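Local coordinates for gamma-glutamyltranspeptidase (Streptomyces lincolnensis, PDB 6J3A) that belongs to the LmbA-like gamma-glutamyltranspeptidase homologues, a branch of the Ntn-hydrolase superfamily, and probably acts as a transferase, at the interface of chains A and B. Coordinates in Å, arbitrary orientation; residue numbers count along the deposited sequence, not the author numbering. Chains: chain A/B, Gamma-glutamyltranspeptidase.

Contact 1: the interface of chains A and B. Residues chain A 5, 610-611, 613; chain B 4-6.
B:Arg5 and A:Arg5 meet with their backbones alike and nearly fully extended, while A:Met610, whose carbonyl lies against B:Pro6, takes up the left-handed backbone region with both torsions positive. The two arginine chains slide past each other in opposite directions and touch through their CG atoms, 3.8 Å from A:Arg5 CG to B:Arg5 CG. A:Arg5 places CG beside its backbone N (chi1 -68°) and bends at chi2, which swings its guanidinium toward the backbone of B:Thr4. There NE donates to the carbonyl O of B:Thr4 at 2.9 Å; the bond is nearly straight, 169° at the hydrogen, and the oxygen lies in the guanidinium plane. NH1 adds a weak bond to the same oxygen. A:Tyr613 CE1 lies over one face of this guanidinium, and its ring also meets B:Pro6, with CD1 of the tyrosine 3.8 Å from CD of the proline. On the other side of B:Pro6, CA is 3.7 Å from A:Met610 CB. Water 1, 2.7 Å from the A:Tyr613 phenol OH, links that hydroxyl to B:Arg5 NH1. The N-terminal loop of chain B, just ahead of strand 8-10, thus lies along the loop leading into strand 613-616 of chain A.

Contact 2: the interface of chains A and B. Residues chain A 24, 27, 615; chain B 24, 27, 31, 615-617.
A:Gln24 reaches across to B:Gln24, B:Met27, B:Glu31 and B:Arg617, bringing its helix 20-31 against helix 20-31 and the C-terminal end of the second copy of this gamma-glutamyltranspeptidase-family protein. Its CB lies 3.9 Å from the carbonyl O of B:Gly616. One atom further, CG packs against the aliphatic stretch of B:Arg617, 3.7 Å from its CD, and the two side chains cross at about a right angle. CG stands opposite the backbone N (chi1 -175°) and the chain bends at chi2, turning the amide toward the partner helix. The amide carbon CD is 3.8 Å from B:Met27 CG. At the tip, NE2 donates to the carboxylate OE1 of B:Glu31 at 3.1 Å, reaching that oxygen from above the carboxylate plane. B:Arg617 fixes the acceptor side-on in a same-chain salt bridge: NE gives to OE1 along its syn lone pair, and NH2 gives to OE2 at 2.8 Å, 172° at the hydrogen. B:Glu31 OE1 therefore takes hydrogens from both chains. The other branch of the amide, OE1, bonds water 2, which also bonds the backbone N of B:Gly616. The amides of A:Gln24 and B:Gln24 lie side by side, their planes 3° apart, with the two OE1 atoms modelled at 3.0 Å. Both can only accept, making that pair doubtful; the amide of B:Gln24 may be the one built the wrong way round. A:Met27 CG sits against B:Gln24 CD, 3.8 Å away.

Contact 3: the interface of chains A and B. Residues chain A 6, 8-9, 524, 616; chain B 20, 611, 613.
B:Trp20 NE1 gives its hydrogen to the backbone O of A:Gln9 at 3.0 Å. The oxygen lies in the indole plane, but the bond is bent to 144° at the hydrogen and the donor is tilted from the carbonyl plane. B:Trp20 carries CG between its backbone N and carbonyl carbon (chi1 73°), which throws the indole off the start of helix 20-31 and against strand 8-10 of chain A. A:Leu8 from that strand wedges between two aromatic rings of chain B. Its CD2 methyl rests 3.8 Å from B:Trp20 CG, over the pyrrole rim, and the same methyl stands over the centre of the B:Tyr613 ring. The other methyl, CD1, touches B:Tyr613 CE2 at 4.1 Å. A:Pro6 packs on that tyrosine too, its CD against CD1 and CE1. At the far end of the indole, NH1 of the A:Arg524 guanidinium stands beyond the benzo rim and above the ring plane, on the side where A:Leu8 lies, 3.6 Å from B:Trp20 CZ3. The two flat groups are nearly parallel, 13° between planes. In the second shell, the side-chain amide NE2 of A:Gln9 donates to the backbone O of A:Arg524 at 3.0 Å, tying the arginine's loop to the strand that meets the tryptophan. A:Gln9 CB adds a looser touch on B:Trp20 CZ2. The carbonyl O of A:Gly616 lies in the indole plane at the rim, 3.7 Å from B:Trp20 CD1.

Contact 1: the interface of chains A and B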
ATOM      1  N   ARG A   5      -3.900   4.481  -4.630  1.00 27.62           N
ATOM      2  CA  ARG A   5      -2.548   3.982  -4.417  1.00 27.59           C
ATOM      3  C   ARG A   5      -1.784   4.183  -5.710  1.00 27.58           C
ATOM      4  O   ARG A   5      -2.355   4.562  -6.736  1.00 27.63           O
ATOM      5  CB  ARG A   5      -2.553   2.500  -4.067  1.00 27.90           C
ATOM      6  CG  ARG A   5      -3.158   2.181  -2.716  1.00 28.67           C
ATOM      7  CD  ARG A   5      -4.335   1.259  -2.911  1.00 28.66           C
ATOM      8  NE  ARG A   5      -5.215   1.218  -1.755  1.00 28.97           N
ATOM      9  CZ  ARG A   5      -5.525   0.129  -1.060  1.00 28.63           C
ATOM     10  NH1 ARG A   5      -6.354   0.232  -0.043  1.00 28.22           N
ATOM     11  NH2 ARG A   5      -5.026  -1.063  -1.363  1.00 29.00           N
ATOM     12  N   MET A 610     -10.893  -1.033   2.832  1.00 29.11           N
ATOM     13  CA  MET A 610      -9.544  -0.845   3.403  1.00 29.08           C
ATOM     14  C   MET A 610      -8.887  -2.129   3.907  1.00 27.48           C
ATOM     15  O   MET A 610      -8.621  -2.295   5.099  1.00 26.36           O
ATOM     16  CB  MET A 610      -9.512   0.247   4.489  1.00 30.45           C
ATOM     17  CG  MET A 610     -10.808   0.962   4.761  1.00 32.49           C
ATOM     18  SD  MET A 610     -11.514   1.896   3.398  1.00 34.22           S
ATOM     19  CE  MET A 610     -13.199   1.845   4.021  1.00 33.84           C
ATOM     20  N   GLN A 611      -8.611  -3.022   2.970  1.00 26.43           N
ATOM     21  CA  GLN A 611      -8.128  -4.356   3.304  1.00 26.50           C
ATOM     22  C   GLN A 611      -7.199  -4.912   2.230  1.00 25.79           C
ATOM     23  O   GLN A 611      -6.085  -5.354   2.536  1.00 26.19           O
ATOM     24  CB  GLN A 611      -9.327  -5.279   3.520  1.00 26.36           C
ATOM     25  CG  GLN A 611      -9.008  -6.607   4.177  1.00 26.88           C
ATOM     26  CD  GLN A 611     -10.221  -7.520   4.215  1.00 27.77           C
ATOM     27  OE1 GLN A 611     -10.124  -8.705   3.902  1.00 28.70           O
ATOM     28  NE2 GLN A 611     -11.382  -6.959   4.564  1.00 27.75           N
ATOM     29  N   TYR A 613      -4.520  -4.996  -0.663  1.00 24.89           N
ATOM     30  CA  TYR A 613      -3.253  -4.275  -0.644  1.00 24.43           C
ATOM     31  C   TYR A 613      -2.212  -4.954  -1.524  1.00 24.38           C
ATOM     32  O   TYR A 613      -2.095  -6.190  -1.515  1.00 24.33           O
ATOM     33  CB  TYR A 613      -2.737  -4.133   0.804  1.00 23.59           C
ATOM     34  CG  TYR A 613      -1.963  -2.848   1.066  1.00 22.74           C
ATOM     35  CD1 TYR A 613      -2.581  -1.585   0.937  1.00 22.67           C
ATOM     36  CD2 TYR A 613      -0.622  -2.889   1.463  1.00 22.28           C
ATOM     37  CE1 TYR A 613      -1.872  -0.401   1.185  1.00 22.84           C
ATOM     38  CE2 TYR A 613       0.097  -1.719   1.717  1.00 22.39           C
ATOM     39  CZ  TYR A 613      -0.519  -0.475   1.581  1.00 22.49           C
ATOM     40  OH  TYR A 613       0.216   0.671   1.831  1.00 21.41           O
TER
ATOM     41  N   THR B   4      -7.997   5.968   1.536  1.00 28.83           N
ATOM     42  CA  THR B   4      -7.356   5.586   0.281  1.00 28.32           C
ATOM     43  C   THR B   4      -6.514   4.326   0.424  1.00 28.39           C
ATOM     44  O   THR B   4      -6.277   3.622  -0.565  1.00 29.22           O
ATOM     45  CB  THR B   4      -6.467   6.723  -0.260  1.00 27.90           C
ATOM     46  OG1 THR B   4      -5.445   7.035   0.694  1.00 25.59           O
ATOM     47  CG2 THR B   4      -7.316   7.973  -0.583  1.00 27.65           C
ATOM     48  N   ARG B   5      -6.047   4.087   1.651  1.00 27.29           N
ATOM     49  CA  ARG B   5      -5.410   2.845   2.061  1.00 26.67           C
ATOM     50  C   ARG B   5      -5.967   2.452   3.426  1.00 26.64           C
ATOM     51  O   ARG B   5      -6.691   3.221   4.060  1.00 26.59           O
ATOM     52  CB  ARG B   5      -3.891   3.011   2.174  1.00 27.11           C
ATOM     53  CG  ARG B   5      -3.175   3.416   0.895  1.00 27.94           C
ATOM     54  CD  ARG B   5      -2.855   4.890   0.886  1.00 27.90           C
ATOM     55  NE  ARG B   5      -2.306   5.339  -0.399  1.00 28.80           N
ATOM     56  CZ  ARG B   5      -1.010   5.478  -0.702  1.00 29.45           C
ATOM     57  NH1 ARG B   5      -0.043   5.182   0.168  1.00 30.03           N
ATOM     58  NH2 ARG B   5      -0.668   5.908  -1.912  1.00 29.46           N
ATOM     59  N   PRO B   6      -5.638   1.243   3.893  1.00 26.59           N
ATOM     60  CA  PRO B   6      -5.980   0.963   5.276  1.00 26.55           C
ATOM     61  C   PRO B   6      -4.996   1.650   6.184  1.00 26.18           C
ATOM     62  O   PRO B   6      -3.935   2.072   5.724  1.00 27.84           O
ATOM     63  CB  PRO B   6      -5.833  -0.559   5.399  1.00 27.14           C
ATOM     64  CG  PRO B   6      -5.223  -1.046   4.141  1.00 27.05           C
ATOM     65  CD  PRO B   6      -5.193   0.056   3.145  1.00 27.11           C
TER
HETATM   66  O   HOH W   1      -0.123   3.301   2.343  1.00 28.26           O

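Contact 2: the interface of chains A and B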
ATOM      1  N   GLN A  24       2.105  -9.127   2.423  1.00 26.64           N
ATOM      2  CA  GLN A  24       3.436  -8.909   2.978  1.00 26.64           C
ATOM      3  C   GLN A  24       4.106 -10.217   3.387  1.00 26.42           C
ATOM      4  O   GLN A  24       5.334 -10.322   3.341  1.00 26.68           O
ATOM      5  CB  GLN A  24       3.369  -7.930   4.161  1.00 27.16           C
ATOM      6  CG  GLN A  24       4.708  -7.511   4.776  1.00 27.44           C
ATOM      7  CD  GLN A  24       5.784  -7.173   3.748  1.00 28.94           C
ATOM      8  OE1 GLN A  24       5.612  -6.259   2.943  1.00 29.42           O
ATOM      9  NE2 GLN A  24       6.905  -7.919   3.771  1.00 28.53           N
ATOM     10  N   MET A  27       5.301 -11.688   0.233  1.00 28.46           N
ATOM     11  CA  MET A  27       6.449 -10.890  -0.163  1.00 28.48           C
ATOM     12  C   MET A  27       7.680 -11.251   0.654  1.00 28.14           C
ATOM     13  O   MET A  27       8.787 -11.285   0.122  1.00 28.16           O
ATOM     14  CB  MET A  27       6.138  -9.412   0.020  1.00 28.17           C
ATOM     15  CG  MET A  27       7.206  -8.489  -0.516  1.00 28.42           C
ATOM     16  SD  MET A  27       7.216  -8.534  -2.305  1.00 30.59           S
ATOM     17  CE  MET A  27       8.820  -7.821  -2.652  1.00 30.78           C
ATOM     18  N   VAL A 615       1.982  -5.078  -2.522  1.00 26.51           N
ATOM     19  CA  VAL A 615       3.348  -4.767  -2.074  1.00 28.17           C
ATOM     20  C   VAL A 615       4.371  -5.278  -3.077  1.00 28.72           C
ATOM     21  O   VAL A 615       4.166  -6.314  -3.711  1.00 30.87           O
ATOM     22  CB  VAL A 615       3.683  -5.324  -0.655  1.00 28.53           C
ATOM     23  CG1 VAL A 615       2.629  -4.893   0.350  1.00 28.95           C
ATOM     24  CG2 VAL A 615       3.824  -6.844  -0.630  1.00 28.52           C
TER
ATOM     25  N   GLN B  24       9.621  -0.864   1.144  1.00 24.79           N
ATOM     26  CA  GLN B  24       9.739  -2.321   1.007  1.00 26.14           C
ATOM     27  C   GLN B  24      11.183  -2.823   1.223  1.00 26.29           C
ATOM     28  O   GLN B  24      11.392  -3.961   1.659  1.00 27.61           O
ATOM     29  CB  GLN B  24       9.145  -2.812  -0.330  1.00 27.04           C
ATOM     30  CG  GLN B  24       9.116  -4.333  -0.526  1.00 27.54           C
ATOM     31  CD  GLN B  24       8.513  -5.100   0.647  1.00 28.36           C
ATOM     32  OE1 GLN B  24       7.415  -4.769   1.105  1.00 29.86           O
ATOM     33  NE2 GLN B  24       9.230  -6.129   1.141  1.00 26.40           N
ATOM     34  N   MET B  27      11.544  -2.720   4.956  1.00 27.77           N
ATOM     35  CA  MET B  27      10.784  -3.885   5.412  1.00 28.18           C
ATOM     36  C   MET B  27      11.563  -5.189   5.205  1.00 27.51           C
ATOM     37  O   MET B  27      11.541  -6.062   6.064  1.00 27.40           O
ATOM     38  CB  MET B  27       9.430  -3.963   4.706  1.00 27.91           C
ATOM     39  CG  MET B  27       8.458  -4.932   5.349  1.00 28.27           C
ATOM     40  SD  MET B  27       7.770  -4.360   6.916  1.00 28.97           S
ATOM     41  CE  MET B  27       7.495  -5.950   7.681  1.00 28.99           C
ATOM     42  N   GLU B  31      12.363  -8.278   7.788  1.00 28.28           N
ATOM     43  CA  GLU B  31      12.084  -9.682   7.448  1.00 28.59           C
ATOM     44  C   GLU B  31      13.305 -10.606   7.570  1.00 29.27           C
ATOM     45  O   GLU B  31      13.168 -11.815   7.772  1.00 28.83           O
ATOM     46  CB  GLU B  31      11.518  -9.772   6.033  1.00 28.16           C
ATOM     47  CG  GLU B  31      10.182  -9.061   5.827  1.00 28.32           C
ATOM     48  CD  GLU B  31       8.994  -9.781   6.438  1.00 29.27           C
ATOM     49  OE1 GLU B  31       7.863  -9.230   6.358  1.00 30.16           O
ATOM     50  OE2 GLU B  31       9.171 -10.890   6.998  1.00 29.01           O
ATOM     51  N   VAL B 615       4.142  -0.107   4.454  1.00 27.80           N
ATOM     52  CA  VAL B 615       4.154  -1.578   4.399  1.00 29.29           C
ATOM     53  C   VAL B 615       4.405  -2.173   5.786  1.00 29.38           C
ATOM     54  O   VAL B 615       5.169  -1.620   6.578  1.00 29.08           O
ATOM     55  CB  VAL B 615       5.199  -2.168   3.407  1.00 29.60           C
ATOM     56  CG1 VAL B 615       4.968  -1.656   1.989  1.00 30.19           C
ATOM     57  CG2 VAL B 615       6.634  -1.908   3.860  1.00 29.75           C
ATOM     58  N   GLY B 616       3.774  -3.312   6.059  1.00 29.65           N
ATOM     59  CA  GLY B 616       4.003  -4.036   7.300  1.00 29.81           C
ATOM     60  C   GLY B 616       3.044  -5.179   7.540  1.00 30.47           C
ATOM     61  O   GLY B 616       2.101  -5.390   6.767  1.00 29.83           O
ATOM     62  N   ARG B 617       3.303  -5.918   8.621  1.00 31.00           N
ATOM     63  CA  ARG B 617       2.478  -7.058   9.020  1.00 30.56           C
ATOM     64  C   ARG B 617       2.678  -7.404  10.483  1.00 30.24           C
ATOM     65  O   ARG B 617       3.498  -6.783  11.152  1.00 30.95           O
ATOM     66  CB  ARG B 617       2.822  -8.270   8.169  1.00 30.22           C
ATOM     67  CG  ARG B 617       4.224  -8.810   8.393  1.00 30.02           C
ATOM     68  CD  ARG B 617       4.441 -10.034   7.531  1.00 30.49           C
ATOM     69  NE  ARG B 617       5.766 -10.620   7.728  1.00 30.35           N
ATOM     70  CZ  ARG B 617       6.094 -11.476   8.697  1.00 30.91           C
ATOM     71  NH1 ARG B 617       5.195 -11.876   9.607  1.00 31.17           N
ATOM     72  NH2 ARG B 617       7.342 -11.938   8.766  1.00 31.02           N
TER
HETATM   73  O   HOH W   2       3.434  -4.850   3.575  1.00 48.95           O

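Contact 3: the interface of chains A and B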
ATOM      1  N   PRO A   6      -0.472   3.968  -5.670  1.00 26.95           N
ATOM      2  CA  PRO A   6       0.189   3.947  -6.963  1.00 26.23           C
ATOM      3  C   PRO A   6       0.021   2.577  -7.571  1.00 25.80           C
ATOM      4  O   PRO A   6      -0.254   1.612  -6.854  1.00 26.26           O
ATOM      5  CB  PRO A   6       1.653   4.224  -6.631  1.00 26.37           C
ATOM      6  CG  PRO A   6       1.807   3.945  -5.174  1.00 26.83           C
ATOM      7  CD  PRO A   6       0.461   3.964  -4.530  1.00 26.73           C
ATOM      8  N   LEU A   8       2.246   0.224  -8.234  1.00 24.08           N
ATOM      9  CA  LEU A   8       3.645  -0.010  -7.842  1.00 24.46           C
ATOM     10  C   LEU A   8       4.448  -0.525  -9.030  1.00 24.82           C
ATOM     11  O   LEU A   8       3.922  -1.259  -9.847  1.00 25.19           O
ATOM     12  CB  LEU A   8       3.755  -1.024  -6.698  1.00 24.15           C
ATOM     13  CG  LEU A   8       2.934  -0.830  -5.418  1.00 23.70           C
ATOM     14  CD1 LEU A   8       3.366  -1.857  -4.381  1.00 23.49           C
ATOM     15  CD2 LEU A   8       3.059   0.576  -4.873  1.00 23.35           C
ATOM     16  N   GLN A   9       5.707  -0.111  -9.120  1.00 25.83           N
ATOM     17  CA  GLN A   9       6.635  -0.529 -10.172  1.00 26.15           C
ATOM     18  C   GLN A   9       7.958  -0.944  -9.554  1.00 25.65           C
ATOM     19  O   GLN A   9       8.446  -0.276  -8.648  1.00 25.36           O
ATOM     20  CB  GLN A   9       6.875   0.623 -11.126  1.00 27.26           C
ATOM     21  CG  GLN A   9       5.739   0.835 -12.102  1.00 28.74           C
ATOM     22  CD  GLN A   9       5.950   2.049 -12.970  1.00 29.16           C
ATOM     23  OE1 GLN A   9       6.276   3.128 -12.477  1.00 29.93           O
ATOM     24  NE2 GLN A   9       5.753   1.888 -14.265  1.00 29.68           N
ATOM     25  N   ARG A 524       2.763   6.200 -16.090  1.00 31.13           N
ATOM     26  CA  ARG A 524       4.198   5.967 -15.872  1.00 30.72           C
ATOM     27  C   ARG A 524       4.757   4.909 -16.811  1.00 30.47           C
ATOM     28  O   ARG A 524       5.455   3.985 -16.379  1.00 31.27           O
ATOM     29  CB  ARG A 524       4.484   5.588 -14.412  1.00 31.20           C
ATOM     30  CG  ARG A 524       4.249   6.744 -13.471  1.00 31.57           C
ATOM     31  CD  ARG A 524       4.456   6.364 -12.020  1.00 31.82           C
ATOM     32  NE  ARG A 524       4.128   7.494 -11.151  1.00 31.21           N
ATOM     33  CZ  ARG A 524       3.939   7.423  -9.836  1.00 31.85           C
ATOM     34  NH1 ARG A 524       4.032   6.253  -9.187  1.00 32.10           N
ATOM     35  NH2 ARG A 524       3.641   8.536  -9.162  1.00 31.24           N
ATOM     36  N   GLY A 616       5.472  -4.549  -3.209  1.00 28.89           N
ATOM     37  CA  GLY A 616       6.619  -5.034  -3.965  1.00 29.34           C
ATOM     38  C   GLY A 616       7.665  -3.976  -4.206  1.00 29.97           C
ATOM     39  O   GLY A 616       7.551  -2.850  -3.701  1.00 30.35           O
TER
ATOM     40  N   TRP B  20       7.594   3.951  -2.226  1.00 25.91           N
ATOM     41  CA  TRP B  20       7.271   2.542  -1.929  1.00 25.59           C
ATOM     42  C   TRP B  20       8.487   1.597  -1.982  1.00 25.14           C
ATOM     43  O   TRP B  20       8.529   0.602  -1.266  1.00 25.46           O
ATOM     44  CB  TRP B  20       6.157   2.028  -2.857  1.00 24.80           C
ATOM     45  CG  TRP B  20       6.617   1.812  -4.256  1.00 24.42           C
ATOM     46  CD1 TRP B  20       7.195   0.686  -4.755  1.00 23.72           C
ATOM     47  CD2 TRP B  20       6.558   2.751  -5.342  1.00 24.19           C
ATOM     48  NE1 TRP B  20       7.501   0.861  -6.076  1.00 23.74           N
ATOM     49  CE2 TRP B  20       7.125   2.121  -6.463  1.00 24.07           C
ATOM     50  CE3 TRP B  20       6.084   4.066  -5.473  1.00 24.26           C
ATOM     51  CZ2 TRP B  20       7.239   2.760  -7.706  1.00 24.01           C
ATOM     52  CZ3 TRP B  20       6.197   4.699  -6.705  1.00 24.40           C
ATOM     53  CH2 TRP B  20       6.768   4.040  -7.807  1.00 24.05           C
ATOM     54  N   GLN B 611       3.002   7.873  -4.620  1.00 25.56           N
ATOM     55  CA  GLN B 611       4.411   7.571  -4.376  1.00 25.72           C
ATOM     56  C   GLN B 611       4.636   7.110  -2.954  1.00 25.63           C
ATOM     57  O   GLN B 611       5.282   6.083  -2.734  1.00 24.69           O
ATOM     58  CB  GLN B 611       5.266   8.799  -4.671  1.00 26.01           C
ATOM     59  CG  GLN B 611       6.741   8.534  -4.932  1.00 26.51           C
ATOM     60  CD  GLN B 611       7.502   9.839  -5.126  1.00 27.02           C
ATOM     61  OE1 GLN B 611       8.451  10.135  -4.399  1.00 28.16           O
ATOM     62  NE2 GLN B 611       7.049  10.651  -6.073  1.00 26.02           N
ATOM     63  N   TYR B 613       3.991   5.415   0.581  1.00 27.72           N
ATOM     64  CA  TYR B 613       3.477   4.065   0.804  1.00 27.91           C
ATOM     65  C   TYR B 613       3.947   3.456   2.128  1.00 28.22           C
ATOM     66  O   TYR B 613       5.142   3.503   2.476  1.00 28.18           O
ATOM     67  CB  TYR B 613       3.863   3.142  -0.373  1.00 27.07           C
ATOM     68  CG  TYR B 613       2.823   2.095  -0.718  1.00 25.88           C
ATOM     69  CD1 TYR B 613       1.585   2.464  -1.243  1.00 25.95           C
ATOM     70  CD2 TYR B 613       3.090   0.737  -0.550  1.00 25.62           C
ATOM     71  CE1 TYR B 613       0.634   1.512  -1.576  1.00 26.28           C
ATOM     72  CE2 TYR B 613       2.147  -0.224  -0.879  1.00 25.75           C
ATOM     73  CZ  TYR B 613       0.921   0.169  -1.392  1.00 26.33           C
ATOM     74  OH  TYR B 613      -0.030  -0.772  -1.722  1.00 27.35           O
TER

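The contacts form a compact triangle: the centres of the C-alpha atoms of contact 1 and contact 2 lie about 14 Å apart, and contact 3 is about 13 Å from each. The N-terminal residues ahead of strand 8-10 serve contact 1 and contact 3, helix 20-31 serves contact 2 and contact 3, and strand 613-616 enters all three. Contact 3 shows the same proline-tyrosine pairing as contact 1 with the chains exchanged, as the two-fold symmetry demands. Both chain termini thus build the pairing in the deposited dimer, though the structure alone does not show that it persists in solution.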